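Local atomic coordinates of serine-rich secreted cell wall anchored (LPXTG-motif ) protein (Lactobacillus reuteri ATCC 53608, PDB entry 5NXK), a protein that probably acts as a beta-solenoid adhesin of the bacterial cell wall, helping the gut symbiont attach to host surfaces. Residues A[113-125]-A[189-201]. Sequence-based numbering, arbitrary orientation.
Sequences VWSKTGAGVKTLN and WLLTAVPSTSGIS
Thr117 settles against the end of strand 186-191 with both branches in use: CG2 lies 3.3 Å from Leu191 O, while OG1 sits 3.7 Å from the methyl CD2 of Leu191. The hydroxyl stands between its own backbone N and carbonyl carbon (chi1 56°), which leaves CG2 beside the backbone N, facing the oxygen end of the Leu191 carbonyl. Main chain then takes over. Ala193 N donates to Thr117 O at 2.9 Å, and two residues further along 113-125, Ala119 O accepts from Thr197 N, also at 2.9 Å and nearly straight (170° at the hydrogen). Both donors stand well above the carbonyl planes. Between the two bonds the type I turn Ala193 to Ser196 brings Pro195 CB to 3.4 Å from Gly118 O.

Ser196 turns its OG anti to its backbone N (chi1 169°), where it accepts from Gly199 N in an ST motif and also binds a water that reaches Thr117 O weakly. Thr197 lays CG2 against the Ala119 carbonyl; one water joins its OG1 to Ser198 OG and probably to Ala119 O, another joins OG1 to Val121 N.

These two loops belong to different coils of the right-handed parallel beta-solenoid. Strand 163-164 packs against Thr117 and Leu191, Ser166 bonds Leu191 O, and strand 168-171 separates 122-127 from 200-205 in the long sheet.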
# COMPACT_ATOMS: atom_id res chain seq x y z
N VAL A 113 -0.58 5.47 -1.20
CA VAL A 113 0.86 5.21 -1.42
C VAL A 113 1.03 4.78 -2.86
O VAL A 113 0.24 3.98 -3.37
CB VAL A 113 1.43 4.11 -0.49
CG1 VAL A 113 2.93 3.90 -0.77
CG2 VAL A 113 1.21 4.46 0.96
N TRP A 114 2.05 5.31 -3.53
CA TRP A 114 2.25 4.98 -4.94
C TRP A 114 3.73 4.68 -5.16
O TRP A 114 4.56 5.13 -4.39
CB TRP A 114 1.76 6.13 -5.83
CG TRP A 114 1.81 5.90 -7.31
CD1 TRP A 114 0.79 5.44 -8.11
CD2 TRP A 114 2.92 6.13 -8.18
NE1 TRP A 114 1.21 5.36 -9.42
CE2 TRP A 114 2.51 5.78 -9.49
CE3 TRP A 114 4.23 6.59 -7.98
CZ2 TRP A 114 3.37 5.88 -10.59
CZ3 TRP A 114 5.07 6.69 -9.07
CH2 TRP A 114 4.64 6.34 -10.36
N SER A 115 4.06 3.92 -6.19
CA SER A 115 5.46 3.56 -6.45
C SER A 115 5.73 3.37 -7.92
O SER A 115 4.82 3.11 -8.71
CB SER A 115 5.81 2.28 -5.68
OG SER A 115 5.14 1.17 -6.26
N LYS A 116 7.00 3.53 -8.29
CA LYS A 116 7.48 3.12 -9.60
C LYS A 116 7.46 1.59 -9.67
O LYS A 116 7.86 0.92 -8.72
CB LYS A 116 8.91 3.62 -9.85
CG LYS A 116 9.03 5.03 -10.42
CD LYS A 116 10.51 5.46 -10.40
CE LYS A 116 10.71 6.86 -10.95
NZ LYS A 116 9.77 7.19 -12.05
N THR A 117 6.98 1.04 -10.78
CA THR A 117 6.82 -0.39 -10.90
C THR A 117 7.90 -1.02 -11.80
O THR A 117 7.92 -2.23 -12.00
CB THR A 117 5.43 -0.73 -11.43
OG1 THR A 117 5.23 -0.05 -12.68
CG2 THR A 117 4.38 -0.26 -10.43
N GLY A 118 8.80 -0.19 -12.34
CA GLY A 118 9.82 -0.71 -13.25
C GLY A 118 11.24 -0.46 -12.76
O GLY A 118 12.16 -0.30 -13.55
N ALA A 119 11.42 -0.47 -11.45
CA ALA A 119 12.71 -0.16 -10.85
C ALA A 119 13.02 -1.07 -9.66
O ALA A 119 12.70 -2.27 -9.68
CB ALA A 119 12.74 1.31 -10.42
N GLY A 120 13.62 -0.49 -8.63
CA GLY A 120 14.04 -1.27 -7.47
C GLY A 120 12.89 -1.74 -6.60
O GLY A 120 11.73 -1.33 -6.80
N VAL A 121 13.22 -2.56 -5.60
CA VAL A 121 12.19 -3.18 -4.75
C VAL A 121 11.45 -2.15 -3.93
O VAL A 121 12.07 -1.38 -3.18
CB VAL A 121 12.81 -4.24 -3.82
CG1 VAL A 121 11.76 -4.82 -2.87
CG2 VAL A 121 13.47 -5.35 -4.64
N LYS A 122 10.12 -2.15 -4.07
CA LYS A 122 9.24 -1.24 -3.33
C LYS A 122 8.40 -1.99 -2.31
O LYS A 122 7.59 -2.86 -2.67
CB LYS A 122 8.32 -0.47 -4.29
CG LYS A 122 9.04 0.13 -5.48
CD LYS A 122 10.13 1.10 -5.02
CE LYS A 122 10.63 1.97 -6.19
NZ LYS A 122 11.85 2.74 -5.80
N THR A 123 8.59 -1.63 -1.05
CA THR A 123 7.97 -2.32 0.07
C THR A 123 7.21 -1.36 0.99
O THR A 123 7.73 -0.32 1.39
CB THR A 123 9.04 -3.06 0.91
OG1 THR A 123 9.80 -3.94 0.06
CG2 THR A 123 8.40 -3.87 2.02
N LEU A 124 5.98 -1.74 1.33
CA LEU A 124 5.20 -1.04 2.35
C LEU A 124 4.94 -1.98 3.51
O LEU A 124 4.28 -3.01 3.36
CB LEU A 124 3.88 -0.53 1.78
CG LEU A 124 2.89 0.08 2.78
CD1 LEU A 124 3.47 1.38 3.37
CD2 LEU A 124 1.55 0.36 2.11
N ASN A 125 5.44 -1.61 4.68
CA ASN A 125 5.17 -2.40 5.88
C ASN A 125 4.09 -1.70 6.70
O ASN A 125 4.12 -0.48 6.87
CB ASN A 125 6.44 -2.59 6.71
CG ASN A 125 7.51 -3.35 5.96
OD1 ASN A 125 7.26 -4.44 5.46
ND2 ASN A 125 8.70 -2.78 5.88
N TRP A 189 -2.94 -2.87 -5.11
CA TRP A 189 -2.52 -3.25 -6.44
C TRP A 189 -1.00 -3.31 -6.48
O TRP A 189 -0.34 -2.28 -6.37
CB TRP A 189 -3.04 -2.26 -7.50
CG TRP A 189 -2.91 -2.75 -8.91
CD1 TRP A 189 -2.30 -3.90 -9.32
CD2 TRP A 189 -3.44 -2.13 -10.09
NE1 TRP A 189 -2.41 -4.02 -10.68
CE2 TRP A 189 -3.10 -2.95 -11.18
CE3 TRP A 189 -4.15 -0.95 -10.33
CZ2 TRP A 189 -3.46 -2.64 -12.49
CZ3 TRP A 189 -4.51 -0.64 -11.63
CH2 TRP A 189 -4.17 -1.48 -12.70
N LEU A 190 -0.46 -4.51 -6.62
CA LEU A 190 0.98 -4.71 -6.67
C LEU A 190 1.31 -5.20 -8.07
O LEU A 190 0.89 -6.28 -8.48
CB LEU A 190 1.45 -5.72 -5.62
CG LEU A 190 1.19 -5.39 -4.14
CD1 LEU A 190 -0.20 -5.82 -3.69
CD2 LEU A 190 2.27 -6.00 -3.24
N LEU A 191 2.05 -4.37 -8.80
CA LEU A 191 2.36 -4.61 -10.20
C LEU A 191 3.86 -4.43 -10.44
O LEU A 191 4.47 -3.51 -9.89
CB LEU A 191 1.55 -3.65 -11.10
CG LEU A 191 1.69 -3.71 -12.62
CD1 LEU A 191 0.34 -3.39 -13.30
CD2 LEU A 191 2.79 -2.76 -13.13
N THR A 192 4.46 -5.29 -11.25
CA THR A 192 5.81 -5.01 -11.74
C THR A 192 5.75 -4.89 -13.25
O THR A 192 4.96 -5.55 -13.91
CB THR A 192 6.83 -6.10 -11.33
OG1 THR A 192 6.56 -7.30 -12.07
CG2 THR A 192 6.73 -6.41 -9.84
N ALA A 193 6.65 -4.10 -13.80
CA ALA A 193 6.72 -3.89 -15.24
C ALA A 193 8.07 -4.42 -15.69
O ALA A 193 8.92 -4.72 -14.86
CB ALA A 193 6.56 -2.42 -15.58
N VAL A 194 8.25 -4.53 -17.00
CA VAL A 194 9.43 -5.18 -17.56
C VAL A 194 10.76 -4.74 -16.96
O VAL A 194 11.58 -5.59 -16.64
CB VAL A 194 9.47 -4.97 -19.09
CG1 VAL A 194 10.80 -5.41 -19.67
CG2 VAL A 194 8.31 -5.72 -19.74
N PRO A 195 10.97 -3.43 -16.73
CA PRO A 195 12.33 -3.20 -16.23
C PRO A 195 12.50 -3.35 -14.70
O PRO A 195 13.57 -3.02 -14.20
CB PRO A 195 12.60 -1.73 -16.63
CG PRO A 195 11.55 -1.40 -17.65
CD PRO A 195 10.35 -2.19 -17.22
N SER A 196 11.52 -3.90 -14.01
CA SER A 196 11.62 -4.17 -12.56
C SER A 196 12.86 -4.99 -12.21
O SER A 196 13.22 -5.91 -12.94
CB SER A 196 10.36 -4.91 -12.07
OG SER A 196 10.52 -5.41 -10.75
N THR A 197 13.50 -4.68 -11.09
CA THR A 197 14.65 -5.47 -10.72
C THR A 197 14.25 -6.86 -10.21
O THR A 197 15.06 -7.77 -10.26
CB THR A 197 15.49 -4.81 -9.61
OG1 THR A 197 14.67 -4.69 -8.43
CG2 THR A 197 16.00 -3.42 -10.03
N SER A 198 13.01 -7.03 -9.74
CA SER A 198 12.64 -8.33 -9.15
C SER A 198 11.48 -9.05 -9.80
O SER A 198 11.48 -10.29 -9.85
CB SER A 198 12.33 -8.17 -7.66
OG SER A 198 11.09 -7.51 -7.45
N GLY A 199 10.47 -8.32 -10.28
CA GLY A 199 9.31 -8.96 -10.88
C GLY A 199 8.47 -9.77 -9.89
O GLY A 199 7.69 -10.64 -10.29
N ILE A 200 8.61 -9.46 -8.62
CA ILE A 200 7.91 -10.17 -7.55
C ILE A 200 6.89 -9.25 -6.88
O ILE A 200 7.22 -8.12 -6.52
CB ILE A 200 8.90 -10.67 -6.48
CG1 ILE A 200 9.89 -11.66 -7.11
CG2 ILE A 200 8.16 -11.32 -5.30
CD1 ILE A 200 11.06 -12.00 -6.20
N SER A 201 5.65 -9.73 -6.73
CA SER A 201 4.62 -8.97 -6.03
C SER A 201 4.03 -9.83 -4.91
O SER A 201 3.45 -10.88 -5.18
CB SER A 201 3.52 -8.52 -6.99
OG SER A 201 4.01 -7.58 -7.93
O HOH W 1 9.31 -3.51 -9.34
O HOH W 2 11.83 -4.82 -8.05
O HOH W 3 16.03 -3.59 -6.09